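Long-range contacts in C2 toxin component I (Clostridium botulinum, PDB 2J3X), which is the enzymatic component of the binary C2 toxin, an ADP-ribosyltransferase that probably modifies actin in the target cell: residues Gln139-Phe144 and Ile400-Pro405; Ile364-Leu369 and Val420-Gly425; Asp9-Pro14 and Asp97-Val102. The protein carries 2 engineered substitutions. All blocks are in the same frame, centred on the assembly; numbering follows the deposited sequence.

Contact 1 of 3, residues Gln139-Phe144 and Ile400-Pro405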
# COMPACT_ATOMS: atom_id res chain seq x y z
N GLN A 139 10.61 2.20 -8.33
CA GLN A 139 9.35 1.59 -7.94
C GLN A 139 8.93 2.22 -6.62
O GLN A 139 9.77 2.81 -5.92
CB GLN A 139 9.52 0.07 -7.75
CG GLN A 139 8.19 -0.64 -7.39
CD GLN A 139 7.12 -0.39 -8.43
OE1 GLN A 139 6.33 0.55 -8.31
NE2 GLN A 139 7.13 -1.21 -9.49
N GLU A 140 7.65 2.16 -6.27
CA GLU A 140 7.19 2.86 -5.06
C GLU A 140 6.53 1.88 -4.11
O GLU A 140 5.56 1.17 -4.49
CB GLU A 140 6.22 3.96 -5.45
CG GLU A 140 5.76 4.83 -4.27
CD GLU A 140 5.04 6.08 -4.74
OE1 GLU A 140 4.34 6.02 -5.79
OE2 GLU A 140 5.16 7.12 -4.06
N TYR A 141 7.05 1.81 -2.89
CA TYR A 141 6.63 0.77 -1.92
C TYR A 141 6.05 1.41 -0.69
O TYR A 141 6.75 2.06 0.08
CB TYR A 141 7.86 -0.03 -1.51
CG TYR A 141 8.50 -0.75 -2.67
CD1 TYR A 141 7.98 -1.96 -3.16
CD2 TYR A 141 9.66 -0.21 -3.29
CE1 TYR A 141 8.60 -2.62 -4.24
CE2 TYR A 141 10.28 -0.85 -4.35
CZ TYR A 141 9.75 -2.07 -4.82
OH TYR A 141 10.37 -2.71 -5.88
N THR A 142 4.75 1.21 -0.46
CA THR A 142 4.10 1.88 0.65
C THR A 142 4.24 1.14 1.97
O THR A 142 4.03 -0.10 2.06
CB THR A 142 2.57 2.02 0.30
OG1 THR A 142 2.48 2.61 -1.00
CG2 THR A 142 1.81 2.86 1.37
N LYS A 143 4.56 1.89 3.03
CA LYS A 143 4.52 1.39 4.38
C LYS A 143 3.14 1.73 4.95
O LYS A 143 2.85 2.86 5.28
CB LYS A 143 5.64 2.05 5.22
CG LYS A 143 5.75 1.40 6.63
CD LYS A 143 6.60 0.12 6.60
CE LYS A 143 6.75 -0.46 8.01
NZ LYS A 143 7.54 -1.72 7.81
N PHE A 144 2.26 0.73 5.00
CA PHE A 144 0.89 1.00 5.46
C PHE A 144 0.80 1.42 6.91
O PHE A 144 -0.04 2.27 7.26
CB PHE A 144 0.01 -0.24 5.19
CG PHE A 144 0.01 -0.65 3.76
CD1 PHE A 144 -0.56 0.17 2.75
CD2 PHE A 144 0.58 -1.88 3.40
CE1 PHE A 144 -0.57 -0.28 1.39
CE2 PHE A 144 0.58 -2.33 2.07
CZ PHE A 144 0.02 -1.52 1.06
N ILE A 400 2.00 -7.37 -11.02
CA ILE A 400 2.15 -7.37 -9.59
C ILE A 400 3.58 -7.17 -9.21
O ILE A 400 4.46 -7.88 -9.70
CB ILE A 400 1.70 -8.77 -9.02
CG1 ILE A 400 0.23 -8.96 -9.45
CG2 ILE A 400 1.88 -8.82 -7.52
CD1 ILE A 400 -0.35 -10.41 -9.10
N PHE A 401 3.81 -6.20 -8.33
CA PHE A 401 5.18 -6.00 -7.86
C PHE A 401 5.37 -6.20 -6.37
O PHE A 401 6.52 -6.22 -5.90
CB PHE A 401 5.70 -4.63 -8.40
CG PHE A 401 5.04 -3.44 -7.76
CD1 PHE A 401 5.51 -2.95 -6.47
CD2 PHE A 401 3.95 -2.81 -8.39
CE1 PHE A 401 4.86 -1.83 -5.86
CE2 PHE A 401 3.30 -1.68 -7.76
CZ PHE A 401 3.73 -1.23 -6.51
N ARG A 402 4.29 -6.38 -5.59
CA ARG A 402 4.47 -6.75 -4.19
C ARG A 402 3.13 -7.24 -3.68
O ARG A 402 2.07 -6.79 -4.16
CB ARG A 402 4.89 -5.51 -3.37
CG ARG A 402 5.20 -5.82 -1.90
CD ARG A 402 5.71 -4.52 -1.18
NE ARG A 402 4.60 -3.54 -1.06
CZ ARG A 402 4.51 -2.58 -0.12
NH1 ARG A 402 5.51 -2.40 0.77
NH2 ARG A 402 3.40 -1.83 -0.05
N ILE A 403 3.18 -8.15 -2.72
CA ILE A 403 1.99 -8.73 -2.13
C ILE A 403 2.25 -8.76 -0.67
O ILE A 403 3.23 -9.37 -0.18
CB ILE A 403 1.73 -10.19 -2.65
CG1 ILE A 403 1.49 -10.16 -4.15
CG2 ILE A 403 0.45 -10.77 -1.96
CD1 ILE A 403 1.71 -11.56 -4.81
N THR A 404 1.36 -8.10 0.07
CA THR A 404 1.49 -7.94 1.51
C THR A 404 0.36 -8.65 2.28
O THR A 404 -0.80 -8.31 2.09
CB THR A 404 1.39 -6.43 1.84
OG1 THR A 404 2.49 -5.75 1.17
CG2 THR A 404 1.59 -6.26 3.33
N PRO A 405 0.70 -9.59 3.17
CA PRO A 405 -0.41 -10.25 3.95
C PRO A 405 -0.96 -9.30 5.02
O PRO A 405 -0.19 -8.52 5.62
CB PRO A 405 0.30 -11.41 4.69
CG PRO A 405 1.68 -11.44 4.16
CD PRO A 405 2.02 -10.09 3.55
O HOH W 1 9.26 -4.94 -6.89

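Contact 2 of 3, residues Ile364-Leu369 and Val420-Gly425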
# COMPACT_ATOMS: atom_id res chain seq x y z
N ILE A 364 -6.89 -8.48 -2.67
CA ILE A 364 -7.20 -7.06 -2.78
C ILE A 364 -6.20 -6.45 -3.77
O ILE A 364 -5.07 -6.24 -3.40
CB ILE A 364 -7.02 -6.36 -1.43
CG1 ILE A 364 -7.83 -7.03 -0.30
CG2 ILE A 364 -7.31 -4.83 -1.58
CD1 ILE A 364 -7.19 -6.83 1.13
N PHE A 365 -6.63 -6.16 -4.99
CA PHE A 365 -5.74 -5.48 -5.94
C PHE A 365 -5.68 -4.02 -5.58
O PHE A 365 -6.72 -3.36 -5.50
CB PHE A 365 -6.16 -5.61 -7.37
CG PHE A 365 -5.76 -6.95 -7.97
CD1 PHE A 365 -4.49 -7.14 -8.48
CD2 PHE A 365 -6.66 -8.01 -7.94
CE1 PHE A 365 -4.12 -8.38 -9.06
CE2 PHE A 365 -6.28 -9.26 -8.51
CZ PHE A 365 -5.00 -9.42 -9.05
N ARG A 366 -4.45 -3.58 -5.29
CA ARG A 366 -4.18 -2.16 -4.97
C ARG A 366 -3.51 -1.65 -6.26
O ARG A 366 -2.31 -1.79 -6.47
CB ARG A 366 -3.28 -2.11 -3.69
CG ARG A 366 -2.90 -0.62 -3.34
CD ARG A 366 -2.30 -0.54 -1.96
NE ARG A 366 -1.90 0.86 -1.70
CZ ARG A 366 -0.63 1.31 -1.74
NH1 ARG A 366 0.37 0.46 -2.00
NH2 ARG A 366 -0.39 2.63 -1.49
N LEU A 367 -4.32 -1.10 -7.16
CA LEU A 367 -3.90 -0.84 -8.54
C LEU A 367 -3.39 0.59 -8.63
O LEU A 367 -4.12 1.51 -8.28
CB LEU A 367 -5.10 -0.95 -9.52
CG LEU A 367 -5.70 -2.36 -9.47
CD1 LEU A 367 -6.97 -2.41 -10.30
CD2 LEU A 367 -4.65 -3.37 -9.98
N ARG A 368 -2.17 0.79 -9.11
CA ARG A 368 -1.74 2.14 -9.42
C ARG A 368 -2.30 2.57 -10.77
O ARG A 368 -1.96 1.98 -11.80
CB ARG A 368 -0.19 2.22 -9.38
CG ARG A 368 0.34 3.67 -9.80
CD ARG A 368 1.90 3.62 -9.90
NE ARG A 368 2.42 3.12 -8.62
CZ ARG A 368 3.51 2.34 -8.45
NH1 ARG A 368 4.22 1.93 -9.47
NH2 ARG A 368 3.85 1.92 -7.21
N LEU A 369 -3.15 3.59 -10.76
CA LEU A 369 -3.68 4.13 -12.01
C LEU A 369 -2.82 5.29 -12.38
O LEU A 369 -2.88 6.30 -11.73
CB LEU A 369 -5.15 4.59 -11.81
CG LEU A 369 -6.08 3.46 -11.26
CD1 LEU A 369 -7.57 3.96 -11.21
CD2 LEU A 369 -5.94 2.13 -12.06
N VAL A 420 -2.81 -7.82 0.17
CA VAL A 420 -2.88 -6.60 -0.63
C VAL A 420 -1.87 -6.71 -1.77
O VAL A 420 -0.66 -6.82 -1.51
CB VAL A 420 -2.54 -5.39 0.31
CG1 VAL A 420 -2.49 -4.06 -0.48
CG2 VAL A 420 -3.61 -5.35 1.46
N ILE A 421 -2.39 -6.70 -2.99
CA ILE A 421 -1.61 -7.02 -4.16
C ILE A 421 -1.32 -5.69 -4.89
O ILE A 421 -2.17 -5.15 -5.62
CB ILE A 421 -2.40 -8.00 -5.08
CG1 ILE A 421 -2.71 -9.31 -4.29
CG2 ILE A 421 -1.55 -8.32 -6.35
CD1 ILE A 421 -3.68 -10.23 -5.08
N ASP A 422 -0.10 -5.18 -4.73
CA ASP A 422 0.29 -3.94 -5.40
C ASP A 422 0.60 -4.27 -6.85
O ASP A 422 1.43 -5.14 -7.15
CB ASP A 422 1.61 -3.39 -4.77
CG ASP A 422 1.36 -2.68 -3.45
OD1 ASP A 422 0.31 -2.01 -3.34
OD2 ASP A 422 2.24 -2.70 -2.57
N ALA A 423 -0.02 -3.54 -7.77
CA ALA A 423 0.23 -3.76 -9.18
C ALA A 423 0.25 -2.44 -9.93
O ALA A 423 -0.42 -1.48 -9.55
CB ALA A 423 -0.79 -4.68 -9.79
N GLU A 424 1.01 -2.45 -11.01
CA GLU A 424 1.20 -1.21 -11.86
C GLU A 424 0.79 -1.54 -13.29
O GLU A 424 0.79 -2.73 -13.69
CB GLU A 424 2.69 -0.81 -11.84
CG GLU A 424 3.60 -1.90 -12.54
CD GLU A 424 5.09 -1.62 -12.52
OE1 GLU A 424 5.55 -0.58 -11.94
OE2 GLU A 424 5.78 -2.50 -13.11
N GLY A 425 0.43 -0.53 -14.05
CA GLY A 425 -0.05 -0.70 -15.44
C GLY A 425 1.09 -1.02 -16.38
O GLY A 425 2.18 -0.44 -16.26
O HOH W 2 3.39 0.07 -2.99
O HOH W 3 0.15 -0.33 -5.91
O HOH W 4 0.45 2.03 -12.94

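Contact 3 of 3, residues Asp9-Pro14 and Asp97-Val102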
# COMPACT_ATOMS: atom_id res chain seq x y z
N ASP A 9 21.27 13.94 12.41
CA ASP A 9 21.99 12.80 11.78
C ASP A 9 22.94 12.25 12.81
O ASP A 9 24.00 12.84 13.06
CB ASP A 9 22.72 13.25 10.51
CG ASP A 9 23.41 12.11 9.78
OD1 ASP A 9 23.55 11.01 10.34
OD2 ASP A 9 23.85 12.32 8.62
N PHE A 10 22.54 11.14 13.42
CA PHE A 10 23.33 10.46 14.45
C PHE A 10 24.14 9.31 13.89
O PHE A 10 24.77 8.58 14.65
CB PHE A 10 22.43 10.03 15.62
CG PHE A 10 22.04 11.17 16.48
CD1 PHE A 10 22.97 11.73 17.36
CD2 PHE A 10 20.75 11.74 16.40
CE1 PHE A 10 22.65 12.86 18.14
CE2 PHE A 10 20.44 12.89 17.21
CZ PHE A 10 21.39 13.40 18.06
N ILE A 11 24.19 9.18 12.56
CA ILE A 11 24.96 8.06 12.02
C ILE A 11 26.44 8.30 12.26
O ILE A 11 26.94 9.39 11.95
CB ILE A 11 24.69 7.82 10.52
CG1 ILE A 11 23.19 7.44 10.36
CG2 ILE A 11 25.64 6.73 9.95
CD1 ILE A 11 22.71 7.55 8.86
N ASN A 12 27.09 7.30 12.87
CA ASN A 12 28.52 7.40 13.17
C ASN A 12 28.85 8.34 14.34
O ASN A 12 29.99 8.65 14.53
CB ASN A 12 29.39 7.73 11.92
CG ASN A 12 30.82 7.19 12.05
OD1 ASN A 12 31.01 6.06 12.54
ND2 ASN A 12 31.84 7.96 11.64
N LYS A 13 27.84 8.74 15.12
CA LYS A 13 28.06 9.49 16.36
C LYS A 13 27.90 8.56 17.56
O LYS A 13 27.26 7.51 17.45
CB LYS A 13 27.06 10.65 16.49
CG LYS A 13 27.24 11.70 15.38
CD LYS A 13 26.30 12.87 15.69
CE LYS A 13 26.41 14.09 14.76
NZ LYS A 13 25.17 15.04 14.80
N PRO A 14 28.44 8.96 18.72
CA PRO A 14 28.28 8.08 19.87
C PRO A 14 26.80 7.76 20.19
O PRO A 14 25.95 8.66 20.19
CB PRO A 14 28.91 8.88 21.01
CG PRO A 14 30.01 9.71 20.29
CD PRO A 14 29.26 10.16 19.03
N ASP A 97 15.56 18.66 8.83
CA ASP A 97 15.46 17.36 8.14
C ASP A 97 16.05 16.29 9.06
O ASP A 97 16.81 16.62 9.97
CB ASP A 97 16.27 17.36 6.86
CG ASP A 97 15.68 18.21 5.74
OD1 ASP A 97 14.60 18.83 5.88
OD2 ASP A 97 16.33 18.19 4.67
N ALA A 98 15.76 15.00 8.81
CA ALA A 98 16.32 13.95 9.67
C ALA A 98 16.76 12.87 8.72
O ALA A 98 16.03 12.53 7.79
CB ALA A 98 15.26 13.41 10.64
N ILE A 99 17.96 12.33 8.95
CA ILE A 99 18.49 11.27 8.10
C ILE A 99 18.52 9.99 8.94
O ILE A 99 18.96 10.00 10.09
CB ILE A 99 19.91 11.64 7.66
CG1 ILE A 99 19.84 12.89 6.75
CG2 ILE A 99 20.59 10.47 6.92
CD1 ILE A 99 21.16 13.51 6.56
N GLY A 100 18.13 8.86 8.35
CA GLY A 100 18.24 7.62 9.11
C GLY A 100 17.71 6.47 8.24
O GLY A 100 17.65 6.60 7.03
N TYR A 101 17.39 5.36 8.87
CA TYR A 101 17.16 4.11 8.15
C TYR A 101 15.71 3.72 8.35
O TYR A 101 15.26 3.56 9.52
CB TYR A 101 18.01 3.02 8.74
CG TYR A 101 19.48 3.28 8.66
CD1 TYR A 101 20.11 3.51 7.42
CD2 TYR A 101 20.27 3.33 9.84
CE1 TYR A 101 21.52 3.71 7.36
CE2 TYR A 101 21.68 3.58 9.77
CZ TYR A 101 22.28 3.77 8.54
OH TYR A 101 23.65 4.00 8.43
N VAL A 102 14.96 3.57 7.26
CA VAL A 102 13.56 3.19 7.43
C VAL A 102 13.36 1.68 7.54
O VAL A 102 14.13 0.90 7.01
CB VAL A 102 12.64 3.80 6.31
CG1 VAL A 102 12.42 5.29 6.56
CG2 VAL A 102 13.23 3.63 4.92
O HOH W 5 20.24 10.06 12.42

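Contact 1 of 3, residues Gln139-Phe144 and Ile400-Pro405
Gln139, Tyr141, Thr142 and Phe144 meet Phe401, Arg402 and Thr404 across the buried seam between two mixed beta-sheets, one from each of the two ADP-ribosyltransferase family regions. Strand 141-143 is an edge strand of its sheet. It lies too far from strand 400-405 for backbone pairing, so side chains span the gap. A classic beta bulge sets Phe401 and Arg402 together opposite Asp422, and both CB atoms point toward 139-144.

Flat groups stack around Phe401. The Gln139 amide lies flat on the Phe401 ring, the planes only 2° apart, with CD 3.5 Å above the ring centre. Both ends of that amide are held: OE1 by Glu140 N and Arg368, NE2 by Glu424. With Phe401 CG between the backbone N and the carbonyl carbon (chi1 70°), that atom comes 3.5 Å from Gln139 NE2. The edge of Phe401 also turns toward the face of Tyr141, in an offset edge-to-face pair with centroids 5.9 Å apart.

Polar contacts come from Arg402. Its chain bends at chi3, and NH1 and NH2 grip one atom, Thr142 O, end-on. The NH2 bond is 2.8 Å long and lies on a carbonyl lone pair of Thr142 O. NH1 comes from above the carbonyl plane. NH2 also pairs with Asp422, and NH1 with Glu108 O. Arg402 NH2 passes 3.6 Å from Phe144 CE2, whose ring edge meets Thr404 OG1.

Water 1 joins the Tyr141 hydroxyl, 2.7 Å from OH, to Phe401 O, to which it donates.

Contact 2 of 3, residues Ile364-Leu369 and Val420-Gly425
Ile364, Arg366 and Leu367 interlock with Val420, Asp422 and Ala423 on two neighbouring parallel strands of the mixed five-stranded sheet. The axes of the short segments lie 4.5 Å apart at closest approach and twist by -27°. Backbone bonds bind Ile421 N to Ile364 O, Arg366 N to Ile421 O, Ala423 N to Arg366 O and Arg368 N to Ala423 O.

On one side of the sheet, Ile421 packs against one face of the Phe365 ring. Ile421 CG2 comes 3.7 Å from Phe365 CE1, on the same side of the ring as its CD1, which lies over the face, offset toward the rim. Further along, the end of Leu367 comes in beside the short Ala423, CD2 4.1 Å from its CB.

On the other side, the two Val420 methyls split the neighbours. CG2 touches Ile364 CD1, and CG1 packs 3.8 Å from Arg366 CD. Arg366 stays extended and lies beside Asp422, pointing the same way. Its NH1 bonds OD1 of Asp422 at 2.8 Å in a salt bridge, on the syn side. Arg366 NE pairs with Asp220, and Asp422 OD2 with Arg402.

At the far end the strands diverge. Water 4 bridges them there, donating to Arg368 O at 2.7 Å and accepting from Gly425 N.

Contact 3 of 3, residues Asp9-Pro14 and Asp97-Val102
Ile11 and Asp9, in the loop before helix 15-30, rest on Ile99 and Tyr101 of strand 98-102 in the mixed eight-stranded sheet. The contact lies at the surface, its centre about 26 Å from the centre of the chain, and ties the N-terminal loop to that sheet.

Ile11 can be followed outward. Its CB points toward the strand and branches. CG2 comes within 3.7 Å of Tyr101 OH. CG1 stands anti to the carbonyl carbon (chi1 -63°) and passes 4.0 Å from the same hydroxyl. The next torsion, 165°, extends the chain and carries CD1 to the strand. There CD1 is 3.8 Å from Tyr101 CZ, approaching the ring obliquely. It also lies 4.1 Å from Ile99 CG2 and skims Gly100 CA. Ile11 and Tyr101 thus reach toward each other tip to tip. The Tyr101 hydroxyl has its polar partner in Asp153.

The two carboxylate oxygens of Asp9 act differently. OD2 touches Ile99 CD1 at 3.6 Å. OD1 accepts from Ile11 N at 2.9 Å, forming an Asx turn. A type II beta turn from Phe10 to Lys13 overlaps it, closed by Lys13 N to Phe10 O, and Pro14 is the N-cap residue of the helix. Just upstream, Ile8 makes the backbone bonds to Asp97 and Ile99.

No direct hydrogen bond joins the two segments. Water 5 makes the link instead: it accepts from Phe10 N and donates to Ile99 O, 2.7 Å from each. The side chains touch through Ile11 on Tyr101 and Ile99, and through Asp9 OD2 on Ile99 CD1. Such packing is not directional, which implies that the polar link between the segments depends on the water.

Contacts 1 and 2 form one continuous region, with centres about 9 Å apart. Strands 397-411 and 414-426 are sheet neighbours, joined where Thr404 O probably accepts from Val420 N at 2.8 Å. Side chains cross too: Gln139 OE1 lies 2.8 Å from Arg368 NH1, a probable hydrogen bond, and Arg366 reaches Thr142. The arginines of contact 2 thus extend to 139-144. Glycerol lies about 3 Å (nearest atoms) from the side chain of Phe144, and glycerol also lies about 3 Å from that of Phe365. It is probably from the crystallisation liquor, though it may mark pockets. Contact 3 stands apart, its centre about 25 Å from contact 1 and 33 Å from contact 2. It shares the eight-stranded sheet with contact 1.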